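PDB 4PSR: alpha-fucosidase GH29 from Fusarium graminearum, which hydrolyses alpha-L-fucosides as a family 29 glycoside hydrolase, probably releasing alpha-1,6-linked fucose from the reducing-end N-acetylglucosamine of glycoproteins. Local coordinates for residues F38-Q42 with S344-N348; Q42-E46 with S310-V315; V506-A512 with E538-R543; L519-D525 with G578-K584. One frame throughout, in Å; residues are numbered along the deposited sequence. Where two conformers were deposited one is given.

Contact 1 (F38-Q42 with S344-N348)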
loop_
_atom_site.group_PDB
_atom_site.type_symbol
_atom_site.label_atom_id
_atom_site.label_comp_id
_atom_site.label_asym_id
_atom_site.label_seq_id
_atom_site.Cartn_x
_atom_site.Cartn_y
_atom_site.Cartn_z
ATOM N N PHE A 38 -1.146 -19.762 11.282
ATOM C CA PHE A 38 -2.407 -19.109 11.652
ATOM C C PHE A 38 -3.526 -19.476 10.692
ATOM O O PHE A 38 -4.703 -19.291 11.014
ATOM C CB PHE A 38 -2.252 -17.583 11.719
ATOM C CG PHE A 38 -1.587 -16.976 10.504
ATOM C CD1 PHE A 38 -2.298 -16.786 9.309
ATOM C CD2 PHE A 38 -0.249 -16.637 10.540
ATOM C CE1 PHE A 38 -1.663 -16.273 8.180
ATOM C CE2 PHE A 38 0.389 -16.103 9.403
ATOM C CZ PHE A 38 -0.330 -15.948 8.233
ATOM N N THR A 39 -3.186 -20.029 9.523
ATOM C CA THR A 39 -4.179 -20.458 8.556
ATOM C C THR A 39 -4.736 -21.866 8.876
ATOM O O THR A 39 -5.762 -22.265 8.330
ATOM C CB THR A 39 -3.576 -20.466 7.116
ATOM O OG1 THR A 39 -2.858 -19.240 6.882
ATOM C CG2 THR A 39 -4.648 -20.647 6.059
ATOM N N THR A 40 -4.017 -22.624 9.700
ATOM C CA THR A 40 -4.335 -24.040 9.896
ATOM C C THR A 40 -5.810 -24.287 10.268
ATOM O O THR A 40 -6.462 -25.159 9.681
ATOM C CB THR A 40 -3.425 -24.687 10.940
ATOM O OG1 THR A 40 -2.053 -24.324 10.705
ATOM C CG2 THR A 40 -3.543 -26.203 10.877
ATOM N N ALA A 41 -6.345 -23.488 11.193
ATOM C CA ALA A 41 -7.742 -23.672 11.615
ATOM C C ALA A 41 -8.759 -23.299 10.534
ATOM O O ALA A 41 -9.904 -23.752 10.544
ATOM C CB ALA A 41 -8.001 -22.882 12.852
ATOM N N GLN A 42 -8.336 -22.481 9.570
ATOM C CA GLN A 42 -9.218 -21.998 8.508
ATOM C C GLN A 42 -10.540 -21.487 9.081
ATOM O O GLN A 42 -11.610 -21.742 8.539
ATOM C CB GLN A 42 -9.459 -23.074 7.421
ATOM C CG GLN A 42 -8.116 -23.514 6.759
ATOM C CD GLN A 42 -8.243 -24.464 5.594
ATOM O OE1 GLN A 42 -7.449 -24.393 4.654
ATOM N NE2 GLN A 42 -9.237 -25.328 5.623
ATOM N N SER A 344 -4.767 -15.238 -0.395
ATOM C CA SER A 344 -5.053 -16.094 0.764
ATOM C C SER A 344 -5.074 -17.580 0.414
ATOM O O SER A 344 -6.157 -18.158 0.245
ATOM C CB SER A 344 -6.405 -15.713 1.361
ATOM O OG SER A 344 -6.495 -14.320 1.641
ATOM N N PRO A 345 -3.891 -18.198 0.318
ATOM C CA PRO A 345 -3.858 -19.647 0.068
ATOM C C PRO A 345 -4.476 -20.435 1.229
ATOM O O PRO A 345 -4.396 -20.024 2.396
ATOM C CB PRO A 345 -2.358 -19.950 -0.059
ATOM C CG PRO A 345 -1.692 -18.606 -0.315
ATOM C CD PRO A 345 -2.552 -17.605 0.416
ATOM N N MET A 346 -5.052 -21.584 0.917
ATOM C CA MET A 346 -5.534 -22.508 1.934
ATOM C C MET A 346 -4.392 -23.081 2.745
ATOM O O MET A 346 -3.222 -22.966 2.369
ATOM C CB MET A 346 -6.323 -23.642 1.278
ATOM C CG MET A 346 -7.437 -23.128 0.422
ATOM S SD MET A 346 -8.673 -24.397 -0.053
ATOM C CE MET A 346 -7.663 -25.621 -0.824
ATOM N N ALA A 347 -4.707 -23.654 3.905
ATOM C CA ALA A 347 -3.675 -24.181 4.776
ATOM C C ALA A 347 -2.743 -25.179 4.083
ATOM O O ALA A 347 -1.556 -25.245 4.387
ATOM C CB ALA A 347 -4.286 -24.814 6.042
ATOM N N ASN A 348 -3.304 -25.931 3.144
ATOM C CA ASN A 348 -2.534 -26.931 2.387
ATOM C C ASN A 348 -1.662 -26.339 1.278
ATOM O O ASN A 348 -0.928 -27.067 0.624
ATOM C CB ASN A 348 -3.455 -28.025 1.827
ATOM C CG ASN A 348 -4.393 -27.529 0.746
ATOM O OD1 ASN A 348 -4.389 -26.351 0.374
ATOM N ND2 ASN A 348 -5.187 -28.447 0.191
HETATM O O HOH W 1 -6.258 -26.651 3.404
#
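The methyl of A347 is pressed into the turn formed by T39-Q42: A347 CB lies 3.9 Å from T40 CA, 4.2 Å from T39 CG2 and 3.5 Å from Q42 OE1. T39 CG2 also rests against the backbone of the other segment, 3.7 Å from both P345 O and A347 N, while T39 OG1 hydrogen-bonds to S312 OG. The turn is type I, closed by Q42 N to T39 O at 2.9 Å, and it ends with Q42 in the left-handed helical region (phi/psi 47/45). From there the Q42 side chain runs out in an m, t conformation to the facing segment, where its OE1 accepts a nearly straight hydrogen bond from A347 N (2.9 Å, 164°) and passes 3.6 Å from M346 CB. These are loops of the TIM barrel that follow its first strand, 29-33, and its eighth, 337-343, so the contact ties the two loops together beside the seam where the barrel closes. Fucose is bound nearby, about 11 Å from the T39 side chain. Water 1 extends the polar link along the backbone: it donates to Q42 OE1 at 2.8 Å and accepts from N348 N at 3.1 Å, so the single amide oxygen serves two consecutive backbone NH groups of 344-348, one directly and one through the water.

Contact 2 (Q42-E46 with S310-V315). With FUL (beta-L-fucopyranose), chain M.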
loop_
_atom_site.group_PDB
_atom_site.type_symbol
_atom_site.label_atom_id
_atom_site.label_comp_id
_atom_site.label_asym_id
_atom_site.label_seq_id
_atom_site.Cartn_x
_atom_site.Cartn_y
_atom_site.Cartn_z
ATOM N N GLN A 42 -8.336 -22.481 9.570
ATOM C CA GLN A 42 -9.218 -21.998 8.508
ATOM C C GLN A 42 -10.540 -21.487 9.081
ATOM O O GLN A 42 -11.610 -21.742 8.539
ATOM C CB GLN A 42 -9.459 -23.074 7.421
ATOM C CG GLN A 42 -8.116 -23.514 6.759
ATOM C CD GLN A 42 -8.243 -24.464 5.594
ATOM O OE1 GLN A 42 -7.449 -24.393 4.654
ATOM N NE2 GLN A 42 -9.237 -25.328 5.623
ATOM N N TYR A 43 -10.429 -20.708 10.153
ATOM C CA TYR A 43 -11.603 -20.210 10.874
ATOM C C TYR A 43 -11.408 -18.787 11.355
ATOM O O TYR A 43 -10.353 -18.465 11.878
ATOM C CB TYR A 43 -11.925 -21.112 12.075
ATOM C CG TYR A 43 -13.284 -20.810 12.693
ATOM C CD1 TYR A 43 -14.436 -21.338 12.118
ATOM C CD2 TYR A 43 -13.402 -19.979 13.792
ATOM C CE1 TYR A 43 -15.681 -21.064 12.642
ATOM C CE2 TYR A 43 -14.643 -19.700 14.328
ATOM C CZ TYR A 43 -15.766 -20.234 13.736
ATOM O OH TYR A 43 -17.024 -19.958 14.279
ATOM N N ALA A 44 -12.441 -17.958 11.123
ATOM C CA ALA A 44 -12.548 -16.564 11.583
ATOM C C ALA A 44 -11.588 -15.609 10.830
ATOM O O ALA A 44 -12.020 -14.848 9.981
ATOM C CB ALA A 44 -12.368 -16.472 13.093
ATOM N N SER A 45 -10.307 -15.645 11.173
ATOM C CA SER A 45 -9.295 -14.810 10.546
ATOM C C SER A 45 -7.918 -15.266 10.968
ATOM O O SER A 45 -7.751 -16.214 11.737
ATOM C CB SER A 45 -9.463 -13.342 10.940
ATOM O OG SER A 45 -9.120 -13.168 12.296
ATOM N N GLU A 46 -6.920 -14.571 10.432
ATOM C CA GLU A 46 -5.544 -14.754 10.848
ATOM C C GLU A 46 -5.288 -14.393 12.312
ATOM O O GLU A 46 -4.216 -14.694 12.820
ATOM C CB GLU A 46 -4.599 -13.963 9.924
ATOM C CG GLU A 46 -4.606 -12.442 10.102
ATOM C CD GLU A 46 -5.864 -11.708 9.669
ATOM O OE1 GLU A 46 -6.679 -12.238 8.890
ATOM O OE2 GLU A 46 -6.026 -10.549 10.133
ATOM N N SER A 310 -11.551 -12.175 6.063
ATOM C CA SER A 310 -10.174 -12.031 6.596
ATOM C C SER A 310 -8.961 -11.965 5.631
ATOM O O SER A 310 -9.155 -12.083 4.431
ATOM C CB SER A 310 -10.059 -13.191 7.593
ATOM O OG SER A 310 -8.998 -14.073 7.393
ATOM N N TRP A 311 -7.749 -11.743 6.139
ATOM C CA TRP A 311 -6.514 -11.738 5.317
ATOM C C TRP A 311 -6.048 -13.172 5.005
ATOM O O TRP A 311 -5.321 -13.403 4.035
ATOM C CB TRP A 311 -5.367 -10.931 5.976
ATOM C CG TRP A 311 -5.727 -9.502 6.209
ATOM C CD1 TRP A 311 -6.442 -9.015 7.257
ATOM C CD2 TRP A 311 -5.401 -8.369 5.382
ATOM N NE1 TRP A 311 -6.591 -7.668 7.142
ATOM C CE2 TRP A 311 -5.963 -7.240 5.998
ATOM C CE3 TRP A 311 -4.682 -8.200 4.189
ATOM C CZ2 TRP A 311 -5.842 -5.961 5.463
ATOM C CZ3 TRP A 311 -4.549 -6.926 3.663
ATOM C CH2 TRP A 311 -5.139 -5.826 4.290
ATOM N N SER A 312 -6.462 -14.134 5.818
ATOM C CA SER A 312 -6.041 -15.529 5.671
ATOM C C SER A 312 -7.264 -16.399 5.325
ATOM O O SER A 312 -8.388 -16.081 5.666
ATOM C CB SER A 312 -5.387 -15.955 6.977
ATOM O OG SER A 312 -5.033 -17.323 7.000
ATOM N N TYR A 313 -7.042 -17.483 4.583
ATOM C CA TYR A 313 -8.121 -18.335 4.127
ATOM C C TYR A 313 -8.939 -18.891 5.274
ATOM O O TYR A 313 -8.396 -19.420 6.222
ATOM C CB TYR A 313 -7.562 -19.508 3.284
ATOM C CG TYR A 313 -8.668 -20.392 2.780
ATOM C CD1 TYR A 313 -9.339 -20.069 1.605
ATOM C CD2 TYR A 313 -9.071 -21.529 3.472
ATOM C CE1 TYR A 313 -10.399 -20.832 1.150
ATOM C CE2 TYR A 313 -10.133 -22.294 3.004
ATOM C CZ TYR A 313 -10.769 -21.916 1.836
ATOM O OH TYR A 313 -11.829 -22.658 1.343
ATOM N N THR A 314 -10.259 -18.815 5.124
ATOM C CA THR A 314 -11.173 -19.466 6.058
ATOM C C THR A 314 -12.238 -20.207 5.259
ATOM O O THR A 314 -12.602 -19.814 4.145
ATOM C CB THR A 314 -11.836 -18.423 6.998
ATOM O OG1 THR A 314 -12.589 -17.468 6.232
ATOM C CG2 THR A 314 -10.795 -17.679 7.824
ATOM N N VAL A 315 -12.772 -21.285 5.829
ATOM C CA VAL A 315 -13.855 -21.990 5.162
ATOM C C VAL A 315 -15.061 -21.068 5.034
ATOM O O VAL A 315 -15.464 -20.460 6.021
ATOM C CB VAL A 315 -14.231 -23.259 5.922
ATOM C CG1 VAL A 315 -15.445 -23.917 5.282
ATOM C CG2 VAL A 315 -13.062 -24.225 5.917
HETATM C C1 FUL M . -3.136 -5.628 10.623
HETATM C C2 FUL M . -2.965 -7.018 11.201
HETATM O O2 FUL M . -3.374 -7.091 12.576
HETATM C C3 FUL M . -3.809 -7.928 10.347
HETATM O O3 FUL M . -3.757 -9.233 10.879
HETATM C C4 FUL M . -3.253 -7.875 8.946
HETATM O O4 FUL M . -1.932 -8.408 8.941
HETATM C C5 FUL M . -3.263 -6.433 8.455
HETATM C C6 FUL M . -2.647 -6.273 7.081
HETATM O O5 FUL M . -2.570 -5.553 9.336
HETATM O O1 FUL M . -2.436 -4.720 11.436
#
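This is a loop-to-loop contact at the active-site mouth of the TIM barrel, between the loops after strands 29-33 and 300-305. It has a bond at each end and close packing between. At one end V315 N donates to Q42 O (3.0 Å, 165°), and T314 CA approaches the same carbonyl in a CA-H...O contact of 3.4 Å. Q42 CA in turn points its hydrogen at Y313 O, 3.5 Å away. In the middle, T314 CG2 packs against the peptides of 43-45, 3.7 Å from A44 N, and S45 CB meets S310 CB at 3.4 Å. S310 OG donates within its own segment to S312 O at 2.7 Å. At the far end E46 reaches W311: E46 OE1 accepts from W311 N at 3.0 Å, and E46 CB packs on S312 CB at 3.6 Å. The W311 ring lays one face over the methyl of the bound fucose, with W311 CZ2 3.6 Å from FUL C6. The E46 carboxylate is divided: OE1 fixes the neighbouring loop, while OE2, also hydrogen-bonded to a glycerol probably from the crystallisation liquor, accepts from FUL O3 at 2.7 Å, which probably links sugar binding to the packing of these loops.

Contact 3 (V506-A512 with E538-R543); sequences VFSKADA and EIRSIR
A classic beta bulge lies at the end of the antiparallel pairing of strands 504-507 and 541-544 in the C-terminal beta region: R540 and S541 both face F507. V506 and I542 form a non-hydrogen-bonded pair (CA-CA 4.4 Å), F507 and S541 a hydrogen-bonded one (5.3 Å). F507 N donates to S541 O at 2.9 Å; F507 O accepts R540 N at 2.8 Å and, weakly, S541 N at 3.3 Å. R540 (phi/psi -124/-7) supplies the near-helical kink of the bulge, whereas S541 is extended (-159/161). After F507 the chain 508-512 curls into a type I turn, K509 to A512, around the S541 side chain. With chi1 p, S541 OG donates to K509 O at 2.6 Å and accepts from A512 N at 2.9 Å, clasping both ends of the turn. Water 2 bridges S508 O (2.6 Å) and E538 O (2.7 Å). R540 lays its guanidinium over A510 CB, with NE hydrogen-bonded to V572 O. R543 covers A512 CB and F507 CE1 with its guanidinium, NH2 lying 3.9 Å from A512 CB while salt-bridged to E569. On the opposite face from F507 and S541, V506 CG1 meets I542 CD1 (3.8 Å) and V506 CB meets I539 CG2 (4.0 Å). These strands are the middle pair of a four-stranded sheet, between 516-519 and 568-571, and V506 and I539 pack on I580 of strand 579-584.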
loop_
_atom_site.group_PDB
_atom_site.type_symbol
_atom_site.label_atom_id
_atom_site.label_comp_id
_atom_site.label_asym_id
_atom_site.label_seq_id
_atom_site.Cartn_x
_atom_site.Cartn_y
_atom_site.Cartn_z
ATOM N N VAL A 506 -0.467 27.570 -7.288
ATOM C CA VAL A 506 0.747 28.350 -7.068
ATOM C C VAL A 506 1.665 28.229 -8.278
ATOM O O VAL A 506 1.676 27.201 -8.931
ATOM C CB VAL A 506 1.489 27.931 -5.781
ATOM C CG1 VAL A 506 0.685 28.357 -4.554
ATOM C CG2 VAL A 506 1.745 26.415 -5.744
ATOM N N PHE A 507 2.406 29.305 -8.574
ATOM C CA PHE A 507 3.209 29.421 -9.794
ATOM C C PHE A 507 4.611 29.957 -9.518
ATOM O O PHE A 507 4.839 30.697 -8.554
ATOM C CB PHE A 507 2.499 30.353 -10.784
ATOM C CG PHE A 507 1.200 29.818 -11.277
ATOM C CD1 PHE A 507 0.021 30.139 -10.612
ATOM C CD2 PHE A 507 1.147 28.962 -12.366
ATOM C CE1 PHE A 507 -1.182 29.639 -11.028
ATOM C CE2 PHE A 507 -0.076 28.450 -12.795
ATOM C CZ PHE A 507 -1.242 28.795 -12.112
ATOM N N SER A 508 5.546 29.596 -10.390
ATOM C CA SER A 508 6.950 29.973 -10.240
ATOM C C SER A 508 7.274 31.343 -10.842
ATOM O O SER A 508 8.346 31.884 -10.591
ATOM C CB SER A 508 7.856 28.909 -10.864
ATOM O OG SER A 508 7.692 28.876 -12.281
ATOM N N LYS A 509 6.349 31.892 -11.621
ATOM C CA LYS A 509 6.485 33.264 -12.119
ATOM C C LYS A 509 5.443 34.168 -11.511
ATOM O O LYS A 509 4.412 33.701 -11.026
ATOM C CB LYS A 509 6.403 33.301 -13.638
ATOM C CG LYS A 509 7.553 32.585 -14.266
ATOM C CD LYS A 509 7.547 32.697 -15.781
ATOM C CE LYS A 509 8.490 31.671 -16.399
ATOM N NZ LYS A 509 9.792 31.587 -15.669
ATOM N N ALA A 510 5.719 35.467 -11.546
ATOM C CA ALA A 510 4.946 36.455 -10.790
ATOM C C ALA A 510 3.542 36.725 -11.337
ATOM O O ALA A 510 2.731 37.362 -10.663
ATOM C CB ALA A 510 5.732 37.764 -10.696
ATOM N N ASP A 511 3.245 36.226 -12.531
ATOM C CA ASP A 511 1.987 36.534 -13.192
ATOM C C ASP A 511 1.071 35.324 -13.399
ATOM O O ASP A 511 0.360 35.244 -14.392
ATOM C CB ASP A 511 2.277 37.189 -14.549
ATOM C CG ASP A 511 3.197 36.345 -15.427
ATOM O OD1 ASP A 511 3.428 35.162 -15.103
ATOM O OD2 ASP A 511 3.688 36.869 -16.450
ATOM N N ALA A 512 1.091 34.382 -12.462
ATOM C CA ALA A 512 0.304 33.163 -12.591
ATOM C C ALA A 512 0.628 32.402 -13.884
ATOM O O ALA A 512 -0.270 31.897 -14.571
ATOM C CB ALA A 512 -1.185 33.462 -12.494
ATOM N N GLU A 538 10.319 28.971 -4.273
ATOM C CA GLU A 538 10.253 29.388 -5.679
ATOM C C GLU A 538 8.877 29.892 -6.111
ATOM O O GLU A 538 8.688 30.281 -7.266
ATOM C CB GLU A 538 10.679 28.245 -6.603
ATOM C CG GLU A 538 12.150 27.880 -6.446
ATOM C CD GLU A 538 12.612 26.806 -7.408
ATOM O OE1 GLU A 538 12.001 26.656 -8.485
ATOM O OE2 GLU A 538 13.600 26.119 -7.083
ATOM N N ILE A 539 7.914 29.889 -5.197
ATOM C CA ILE A 539 6.594 30.416 -5.499
ATOM C C ILE A 539 6.654 31.940 -5.626
ATOM O O ILE A 539 7.148 32.613 -4.720
ATOM C CB ILE A 539 5.569 30.019 -4.408
ATOM C CG1 ILE A 539 5.434 28.484 -4.355
ATOM C CG2 ILE A 539 4.229 30.680 -4.693
ATOM C CD1 ILE A 539 4.636 28.021 -3.152
ATOM N N ARG A 540 6.126 32.460 -6.730
ATOM C CA ARG A 540 6.107 33.906 -6.967
ATOM C C ARG A 540 4.711 34.469 -7.216
ATOM O O ARG A 540 4.527 35.684 -7.301
ATOM C CB ARG A 540 7.035 34.271 -8.137
ATOM C CG ARG A 540 8.540 34.080 -7.853
ATOM C CD ARG A 540 9.077 35.053 -6.817
ATOM N NE ARG A 540 8.195 36.204 -6.662
ATOM C CZ ARG A 540 8.224 37.294 -7.423
ATOM N NH1 ARG A 540 7.355 38.269 -7.195
ATOM N NH2 ARG A 540 9.111 37.411 -8.407
ATOM N N SER A 541 3.711 33.604 -7.342
ATOM C CA SER A 541 2.334 34.055 -7.429
ATOM C C SER A 541 1.388 32.907 -7.047
ATOM O O SER A 541 1.774 31.733 -7.051
ATOM C CB SER A 541 1.987 34.643 -8.814
ATOM O OG SER A 541 2.111 33.696 -9.868
ATOM N N ILE A 542 0.164 33.286 -6.709
ATOM C CA ILE A 542 -0.878 32.332 -6.371
ATOM C C ILE A 542 -2.207 32.851 -6.880
ATOM O O ILE A 542 -2.503 34.056 -6.760
ATOM C CB ILE A 542 -0.938 32.107 -4.856
ATOM C CG1 ILE A 542 -2.039 31.095 -4.491
ATOM C CG2 ILE A 542 -1.163 33.414 -4.114
ATOM C CD1 ILE A 542 -1.928 30.599 -3.064
ATOM N N ARG A 543 -3.002 31.960 -7.460
ATOM C CA ARG A 543 -4.379 32.249 -7.812
ATOM C C ARG A 543 -5.308 31.496 -6.858
ATOM O O ARG A 543 -5.281 30.254 -6.797
ATOM C CB ARG A 543 -4.693 31.850 -9.241
ATOM C CG ARG A 543 -6.016 32.411 -9.725
ATOM C CD ARG A 543 -6.039 32.510 -11.242
ATOM N NE ARG A 543 -5.520 31.299 -11.871
ATOM C CZ ARG A 543 -4.916 31.258 -13.051
ATOM N NH1 ARG A 543 -4.501 30.093 -13.528
ATOM N NH2 ARG A 543 -4.727 32.371 -13.755
HETATM O O HOH W 2 10.392 30.988 -9.174
#

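Contact 4 (L519-D525 with G578-K584); sequences LALGTFD and GSIVVSK. With MAN (alpha-D-mannopyranose), chain C.
Strand 522-524 runs antiparallel to 579-584 (169°, axes 4.8 Å apart) as an edge strand of a four-stranded antiparallel sheet with 548-553 and 562-565. G522 pairs with V582 and F524 with I580 in hydrogen-bonded pairs, T523 with V581 in a non-hydrogen-bonded one. Bonds are G522 N to V582 O, 3.0 Å, and V582 N to G522 O, F524 N to I580 O and I580 N to F524 O, each 2.9 Å. F524 (chi1 m) swings CZ into the hollow where G522 (phi/psi 152/-164) lacks a CB. V582 CG2 abuts this ring's edge, 3.9 Å from F524 CE2. L519 CD1 settles between I580 CD1 and V582 CG2, 4.3 Å from each. L521 folds over the strand end, CD2 to V582 CG1 4.0 Å and CD1 to K584 CG 3.6 Å. D525, salt-bridged to R557, N-caps helix 526-532. On the other face T523 CG2 and V581 CG2 lie 4.2 Å apart, the latter 3.6 Å from MAN C6: one face is hydrocarbon interior, the other an apolar patch against the protein's own glycan.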
loop_
_atom_site.group_PDB
_atom_site.type_symbol
_atom_site.label_atom_id
_atom_site.label_comp_id
_atom_site.label_asym_id
_atom_site.label_seq_id
_atom_site.Cartn_x
_atom_site.Cartn_y
_atom_site.Cartn_z
ATOM N N LEU A 519 -3.900 23.113 -5.938
ATOM C CA LEU A 519 -4.140 22.709 -4.542
ATOM C C LEU A 519 -5.627 22.653 -4.225
ATOM O O LEU A 519 -6.373 23.595 -4.467
ATOM C CB LEU A 519 -3.452 23.680 -3.579
ATOM C CG LEU A 519 -1.944 23.866 -3.743
ATOM C CD1 LEU A 519 -1.435 24.984 -2.826
ATOM C CD2 LEU A 519 -1.186 22.568 -3.469
ATOM N N ALA A 520 -6.070 21.535 -3.650
ATOM C CA ALA A 520 -7.421 21.447 -3.117
ATOM C C ALA A 520 -7.505 22.186 -1.782
ATOM O O ALA A 520 -6.526 22.799 -1.346
ATOM C CB ALA A 520 -7.795 19.971 -2.931
ATOM N N LEU A 521 -8.661 22.136 -1.112
ATOM C CA LEU A 521 -8.732 22.560 0.272
ATOM C C LEU A 521 -7.884 21.601 1.099
ATOM O O LEU A 521 -7.953 20.388 0.891
ATOM C CB LEU A 521 -10.179 22.551 0.768
ATOM C CG LEU A 521 -11.209 23.380 0.010
ATOM C CD1 LEU A 521 -12.544 23.316 0.762
ATOM C CD2 LEU A 521 -10.758 24.814 -0.123
ATOM N N GLY A 522 -7.099 22.136 2.023
ATOM C CA GLY A 522 -6.250 21.315 2.860
ATOM C C GLY A 522 -5.005 22.039 3.329
ATOM O O GLY A 522 -4.916 23.265 3.252
ATOM N N THR A 523 -4.039 21.263 3.801
ATOM C CA THR A 523 -2.785 21.786 4.326
ATOM C C THR A 523 -1.613 21.187 3.544
ATOM O O THR A 523 -1.562 19.983 3.278
ATOM C CB THR A 523 -2.644 21.504 5.824
ATOM O OG1 THR A 523 -2.431 20.101 6.038
ATOM C CG2 THR A 523 -3.886 21.959 6.579
ATOM N N PHE A 524 -0.692 22.053 3.117
ATOM C CA PHE A 524 0.359 21.675 2.191
ATOM C C PHE A 524 1.699 22.190 2.705
ATOM O O PHE A 524 1.953 23.402 2.700
ATOM C CB PHE A 524 0.014 22.220 0.802
ATOM C CG PHE A 524 -1.354 21.817 0.346
ATOM C CD1 PHE A 524 -1.599 20.522 -0.098
ATOM C CD2 PHE A 524 -2.424 22.694 0.432
ATOM C CE1 PHE A 524 -2.874 20.125 -0.477
ATOM C CE2 PHE A 524 -3.700 22.305 0.053
ATOM C CZ PHE A 524 -3.931 21.016 -0.409
ATOM N N ASP A 525 2.534 21.276 3.208
ATOM C CA ASP A 525 3.808 21.655 3.810
ATOM C C ASP A 525 4.928 21.701 2.779
ATOM O O ASP A 525 4.711 21.453 1.591
ATOM C CB ASP A 525 4.148 20.764 5.016
ATOM C CG ASP A 525 4.421 19.319 4.675
ATOM O OD1 ASP A 525 4.387 18.921 3.498
ATOM O OD2 ASP A 525 4.663 18.533 5.628
ATOM N N GLY A 578 6.785 28.869 3.078
ATOM C CA GLY A 578 7.213 27.510 3.381
ATOM C C GLY A 578 6.071 26.494 3.344
ATOM O O GLY A 578 6.301 25.306 3.122
ATOM N N SER A 579 4.860 26.956 3.583
ATOM C CA SER A 579 3.698 26.070 3.676
ATOM C C SER A 579 2.415 26.873 3.485
ATOM O O SER A 579 2.399 28.105 3.670
ATOM C CB SER A 579 3.699 25.289 5.008
ATOM O OG SER A 579 3.838 26.141 6.139
ATOM N N ILE A 580 1.338 26.191 3.106
ATOM C CA ILE A 580 0.086 26.858 2.739
ATOM C C ILE A 580 -1.134 26.096 3.244
ATOM O O ILE A 580 -1.159 24.868 3.164
ATOM C CB ILE A 580 -0.045 26.997 1.192
ATOM C CG1 ILE A 580 1.156 27.758 0.603
ATOM C CG2 ILE A 580 -1.382 27.665 0.820
ATOM C CD1 ILE A 580 1.240 27.712 -0.927
ATOM N N VAL A 581 -2.129 26.815 3.760
ATOM C CA VAL A 581 -3.419 26.239 4.137
ATOM C C VAL A 581 -4.490 26.852 3.258
ATOM O O VAL A 581 -4.652 28.074 3.227
ATOM C CB VAL A 581 -3.770 26.522 5.613
ATOM C CG1 VAL A 581 -5.150 25.939 5.988
ATOM C CG2 VAL A 581 -2.691 25.967 6.511
ATOM N N VAL A 582 -5.221 26.014 2.539
ATOM C CA VAL A 582 -6.252 26.477 1.629
ATOM C C VAL A 582 -7.597 26.117 2.272
ATOM O O VAL A 582 -7.824 24.961 2.618
ATOM C CB VAL A 582 -6.065 25.830 0.266
ATOM C CG1 VAL A 582 -7.081 26.365 -0.718
ATOM C CG2 VAL A 582 -4.631 26.087 -0.231
ATOM N N SER A 583 -8.457 27.115 2.445
ATOM C CA SER A 583 -9.700 26.956 3.206
ATOM C C SER A 583 -10.891 27.517 2.436
ATOM O O SER A 583 -10.743 28.402 1.587
ATOM C CB SER A 583 -9.591 27.670 4.558
ATOM O OG SER A 583 -8.394 27.335 5.253
ATOM N N LYS A 584 -12.074 26.989 2.728
ATOM C CA LYS A 584 -13.308 27.561 2.248
ATOM C C LYS A 584 -13.620 28.743 3.119
ATOM O O LYS A 584 -13.456 28.698 4.349
ATOM C CB LYS A 584 -14.455 26.548 2.340
ATOM C CG LYS A 584 -14.929 26.039 0.991
ATOM C CD LYS A 584 -16.043 25.005 1.121
ATOM C CE LYS A 584 -17.394 25.585 0.728
ATOM N NZ LYS A 584 -17.508 25.825 -0.741
HETATM C C1 MAN C . -5.266 25.671 12.871
HETATM C C2 MAN C . -6.690 26.004 12.290
HETATM C C3 MAN C . -7.018 25.113 11.064
HETATM C C4 MAN C . -5.856 25.095 10.042
HETATM C C5 MAN C . -4.514 24.816 10.766
HETATM C C6 MAN C . -3.303 24.942 9.871
HETATM O O2 MAN C . -6.717 27.304 11.817
HETATM O O3 MAN C . -8.229 25.515 10.421
HETATM O O4 MAN C . -6.102 24.055 9.083
HETATM O O5 MAN C . -4.311 25.750 11.871
HETATM O O6 MAN C . -2.467 23.798 10.101
#

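Contacts 1 and 2 share Q42, whose OE1 binds A347 N in contact 1 and whose carbonyl binds V315 N in contact 2, the side chain also packing on Y313. S344-W311 and T39-S312 hydrogen bonds draw the first, seventh and eighth barrel loops into one network. Contacts 3 and 4 lie across the molecule, about 42 to 57 Å, between centres, from contacts 1 and 2. Both pair antiparallel strands, each in a different sheet, regularly in contact 4 but with a bulge and a side-chain-held turn in contact 3, and meet where V506 and I539 pack on I580. All four are partly buried, but only contact 2 touches the bound fucose, whereas contact 4 packs on a glycan mannose.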